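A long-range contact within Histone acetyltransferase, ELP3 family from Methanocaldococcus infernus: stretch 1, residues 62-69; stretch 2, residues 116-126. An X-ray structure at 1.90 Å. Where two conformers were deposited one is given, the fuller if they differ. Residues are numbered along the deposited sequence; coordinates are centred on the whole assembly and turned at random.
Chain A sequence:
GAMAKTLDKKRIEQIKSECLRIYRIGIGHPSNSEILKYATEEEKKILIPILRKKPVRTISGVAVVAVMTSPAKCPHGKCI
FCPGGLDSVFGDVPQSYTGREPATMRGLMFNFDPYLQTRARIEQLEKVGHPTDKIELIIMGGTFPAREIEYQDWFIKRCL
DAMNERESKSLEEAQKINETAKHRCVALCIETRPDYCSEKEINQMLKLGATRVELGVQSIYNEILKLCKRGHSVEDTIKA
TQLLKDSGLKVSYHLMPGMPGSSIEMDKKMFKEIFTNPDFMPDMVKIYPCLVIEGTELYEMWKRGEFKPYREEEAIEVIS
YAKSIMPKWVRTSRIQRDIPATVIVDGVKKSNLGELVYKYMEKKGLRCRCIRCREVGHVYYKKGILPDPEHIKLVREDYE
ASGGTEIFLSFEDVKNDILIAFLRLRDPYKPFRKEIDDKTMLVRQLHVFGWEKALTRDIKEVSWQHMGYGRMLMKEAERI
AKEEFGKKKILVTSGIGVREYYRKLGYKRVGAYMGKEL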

# COMPACT_ATOMS: atom_id res chain seq x y z
N VAL A 62 -12.04 0.36 7.53
CA VAL A 62 -11.38 -0.85 7.05
C VAL A 62 -10.48 -1.37 8.16
O VAL A 62 -9.61 -0.64 8.66
N ALA A 63 -10.68 -2.63 8.55
CA ALA A 63 -9.88 -3.26 9.58
C ALA A 63 -8.64 -3.87 8.95
O ALA A 63 -8.72 -4.64 8.00
N VAL A 64 -7.48 -3.55 9.51
CA VAL A 64 -6.22 -4.11 9.03
C VAL A 64 -5.92 -5.36 9.85
O VAL A 64 -5.82 -5.30 11.08
N VAL A 65 -5.78 -6.49 9.17
CA VAL A 65 -5.52 -7.78 9.81
C VAL A 65 -4.17 -8.23 9.26
O VAL A 65 -4.08 -8.72 8.13
N ALA A 66 -3.13 -8.09 10.07
CA ALA A 66 -1.78 -8.46 9.69
C ALA A 66 -1.43 -9.80 10.32
O ALA A 66 -1.54 -9.95 11.54
N VAL A 67 -1.00 -10.76 9.51
CA VAL A 67 -0.71 -12.11 9.98
C VAL A 67 0.68 -12.54 9.51
O VAL A 67 1.20 -12.05 8.51
N MET A 68 1.25 -13.50 10.24
CA MET A 68 2.63 -13.94 10.05
C MET A 68 2.66 -15.37 9.51
O MET A 68 1.91 -16.24 9.96
N THR A 69 3.54 -15.61 8.55
CA THR A 69 3.75 -16.94 8.01
C THR A 69 4.79 -17.70 8.82
O THR A 69 5.48 -17.14 9.67
N LEU A 116 -6.24 -18.98 13.13
CA LEU A 116 -6.27 -18.46 14.49
C LEU A 116 -5.81 -17.01 14.54
O LEU A 116 -6.36 -16.20 15.28
N GLN A 117 -4.78 -16.67 13.75
CA GLN A 117 -4.32 -15.28 13.72
C GLN A 117 -5.40 -14.35 13.19
O GLN A 117 -5.68 -13.29 13.75
N THR A 118 -6.02 -14.73 12.08
CA THR A 118 -7.04 -13.88 11.49
C THR A 118 -8.24 -13.74 12.43
O THR A 118 -8.70 -12.63 12.72
N ARG A 119 -8.74 -14.86 12.93
CA ARG A 119 -9.88 -14.82 13.85
C ARG A 119 -9.56 -13.97 15.08
O ARG A 119 -10.38 -13.13 15.50
N ALA A 120 -8.39 -14.18 15.69
CA ALA A 120 -8.08 -13.48 16.93
C ALA A 120 -8.04 -11.96 16.73
O ALA A 120 -8.48 -11.19 17.60
N ARG A 121 -7.50 -11.52 15.60
CA ARG A 121 -7.43 -10.09 15.32
C ARG A 121 -8.83 -9.51 15.11
O ARG A 121 -9.13 -8.41 15.58
N ILE A 122 -9.70 -10.24 14.41
CA ILE A 122 -11.06 -9.76 14.18
C ILE A 122 -11.81 -9.63 15.49
O ILE A 122 -12.45 -8.60 15.76
N GLU A 123 -11.74 -10.65 16.34
CA GLU A 123 -12.43 -10.59 17.63
C GLU A 123 -11.87 -9.46 18.49
O GLU A 123 -12.62 -8.77 19.18
N GLN A 124 -10.54 -9.28 18.48
CA GLN A 124 -9.93 -8.20 19.25
C GLN A 124 -10.42 -6.84 18.77
O GLN A 124 -10.65 -5.94 19.59
N LEU A 125 -10.61 -6.67 17.46
CA LEU A 125 -11.11 -5.41 16.93
C LEU A 125 -12.58 -5.23 17.27
O LEU A 125 -13.01 -4.12 17.61
N GLU A 126 -13.37 -6.30 17.18
CA GLU A 126 -14.77 -6.21 17.59
C GLU A 126 -14.89 -5.87 19.06
O GLU A 126 -15.84 -5.17 19.46

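The most distinctive feature of this contact is a single glutamine that reads the strand backbone as a neighbouring strand would. The carboxamide of Gln117, carried on the helix, pairs with both polar atoms of one residue: Met68 N donates to Gln117 OE1 at 2.9 Å with an N-H...O angle of 163°, and Gln117 NE2 donates to Met68 O at 2.9 Å with an angle of 175°. Both bonds are short and nearly straight, so the amide's orientation is fixed by the chemistry of its two partners. To get there, Gln117 points toward the strand and leaves the helix with chi1 m and chi2 t, an extended arm, before chi3 of 89° turns the amide. NE2 is also hydrogen-bonded elsewhere in the structure.

Around this polar end the packing is small and aliphatic. Strand 63-68 runs roughly antiparallel to the helix, at 149°, and the axes approach to 8.2 Å. The backbones draw nearer toward the glutamine: CA of Val67 lies 6.1 Å from CA of Gln117, whereas CA of Ala63 and CA of Leu125 are 7.8 Å apart. The odd-numbered strand residues Ala63, Val65 and Val67 meet Leu125, Arg121 and Gln117 in register, one strand pair for each helical turn.

Val67, in rotamer m, points toward the helix and sets CG1 3.8 Å from CB of Gln117 and 3.7 Å from OG1 of Thr118. Thr118, chi1 m, has its OG1 hydrogen-bonded to a residue just outside the two stretches, while its CG2 lies 4.1 Å from Val65 CG1. Val65 is t, and although its CA-to-CB bond runs sideways, both methyls rest on Arg121, Val65 CG1 4.1 Å from Arg121 CB and Val65 CG2 4.1 Å from Arg121 CG; CG1 also reaches Thr118, and CG2 lies 4.2 Å from Ile122 CG1. Ile122, m then t, also leaves its backbone sideways.

Arg121 points toward the strand and offers it aliphatic carbon first. From chi1 t and chi2 p, its chain then carries the guanidinium past Val65 until Val64 O lies near the group's plane, at its edge, 3.8 Å from Arg121 NE, too far to count as a hydrogen bond.

At the wider end, Leu125 (m, t) bridges the larger gap, bringing CD1 to 3.6 Å from CB of Ala63. The rule is economical: a long leucine opposite an alanine where the backbones part, Val65 against the middle, and Val67 beside a glutamine that closes the narrow end through the strand's own amide and carbonyl.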

# COMPACT_ATOMS: atom_id res chain seq x y z
CB VAL A 62 -10.57 -0.59 5.77
CG1 VAL A 62 -9.85 -1.85 5.32
CG2 VAL A 62 -11.48 -0.07 4.66
CB ALA A 63 -10.68 -4.35 10.29
CB VAL A 64 -5.07 -3.10 9.14
CG1 VAL A 64 -3.78 -3.78 8.74
CG2 VAL A 64 -5.34 -1.88 8.25
CB VAL A 65 -6.62 -8.80 9.51
CG1 VAL A 65 -6.25 -10.19 10.00
CG2 VAL A 65 -7.98 -8.36 10.10
CB ALA A 66 -0.78 -7.40 10.15
CB VAL A 67 -1.75 -13.13 9.49
CG1 VAL A 67 -3.15 -12.75 10.00
CG2 VAL A 67 -1.74 -13.23 8.01
CB MET A 68 3.41 -13.88 11.36
CG MET A 68 4.15 -12.59 11.62
SD MET A 68 5.81 -12.63 10.93
CE MET A 68 6.29 -10.91 11.10
CB THR A 69 4.18 -16.86 6.55
OG1 THR A 69 5.36 -16.06 6.45
CG2 THR A 69 3.08 -16.23 5.71
CB LEU A 116 -5.42 -19.33 15.41
CG LEU A 116 -5.79 -20.81 15.46
CD1 LEU A 116 -4.85 -21.55 16.41
CD2 LEU A 116 -7.24 -20.99 15.89
CB GLN A 117 -3.06 -15.18 12.86
CG GLN A 117 -1.79 -15.73 13.50
CD GLN A 117 -0.60 -15.57 12.61
OE1 GLN A 117 0.09 -14.55 12.65
NE2 GLN A 117 -0.36 -16.57 11.77
CB THR A 118 -7.45 -14.46 10.15
OG1 THR A 118 -6.31 -14.54 9.27
CG2 THR A 118 -8.54 -13.58 9.49
CB ARG A 119 -10.26 -16.25 14.25
CG ARG A 119 -11.22 -16.35 15.41
CD ARG A 119 -12.66 -16.31 14.98
NE ARG A 119 -13.59 -16.43 16.12
CZ ARG A 119 -14.90 -16.25 16.02
NH1 ARG A 119 -15.45 -15.96 14.85
NH2 ARG A 119 -15.67 -16.35 17.10
CB ALA A 120 -6.75 -13.99 17.51
CB ARG A 121 -6.55 -9.85 14.09
CG ARG A 121 -6.30 -8.38 13.79
CD ARG A 121 -5.58 -7.65 14.91
NE ARG A 121 -5.65 -6.20 14.75
CZ ARG A 121 -5.37 -5.33 15.71
NH1 ARG A 121 -5.01 -5.76 16.91
NH2 ARG A 121 -5.47 -4.03 15.48
CB ILE A 122 -11.78 -10.69 13.19
CG1 ILE A 122 -11.20 -10.50 11.77
CG2 ILE A 122 -13.28 -10.39 13.17
CD1 ILE A 122 -11.60 -11.61 10.80
CB GLU A 123 -12.31 -11.94 18.35
CG GLU A 123 -13.00 -13.08 17.61
CD GLU A 123 -14.48 -12.83 17.41
OE1 GLU A 123 -15.19 -12.57 18.42
OE2 GLU A 123 -14.94 -12.89 16.26
CB GLN A 124 -8.41 -8.32 19.14
CG GLN A 124 -7.61 -7.17 19.63
CD GLN A 124 -6.14 -7.29 19.22
OE1 GLN A 124 -5.45 -6.30 19.01
NE2 GLN A 124 -5.66 -8.53 19.11
CB LEU A 125 -10.89 -5.34 15.42
CG LEU A 125 -9.43 -5.14 14.98
CD1 LEU A 125 -9.27 -5.33 13.47
CD2 LEU A 125 -8.90 -3.77 15.40
CB GLU A 126 -15.48 -7.53 17.30
CG GLU A 126 -15.59 -7.86 15.81
CD GLU A 126 -16.23 -9.22 15.57
OE1 GLU A 126 -16.83 -9.43 14.49
OE2 GLU A 126 -16.12 -10.09 16.48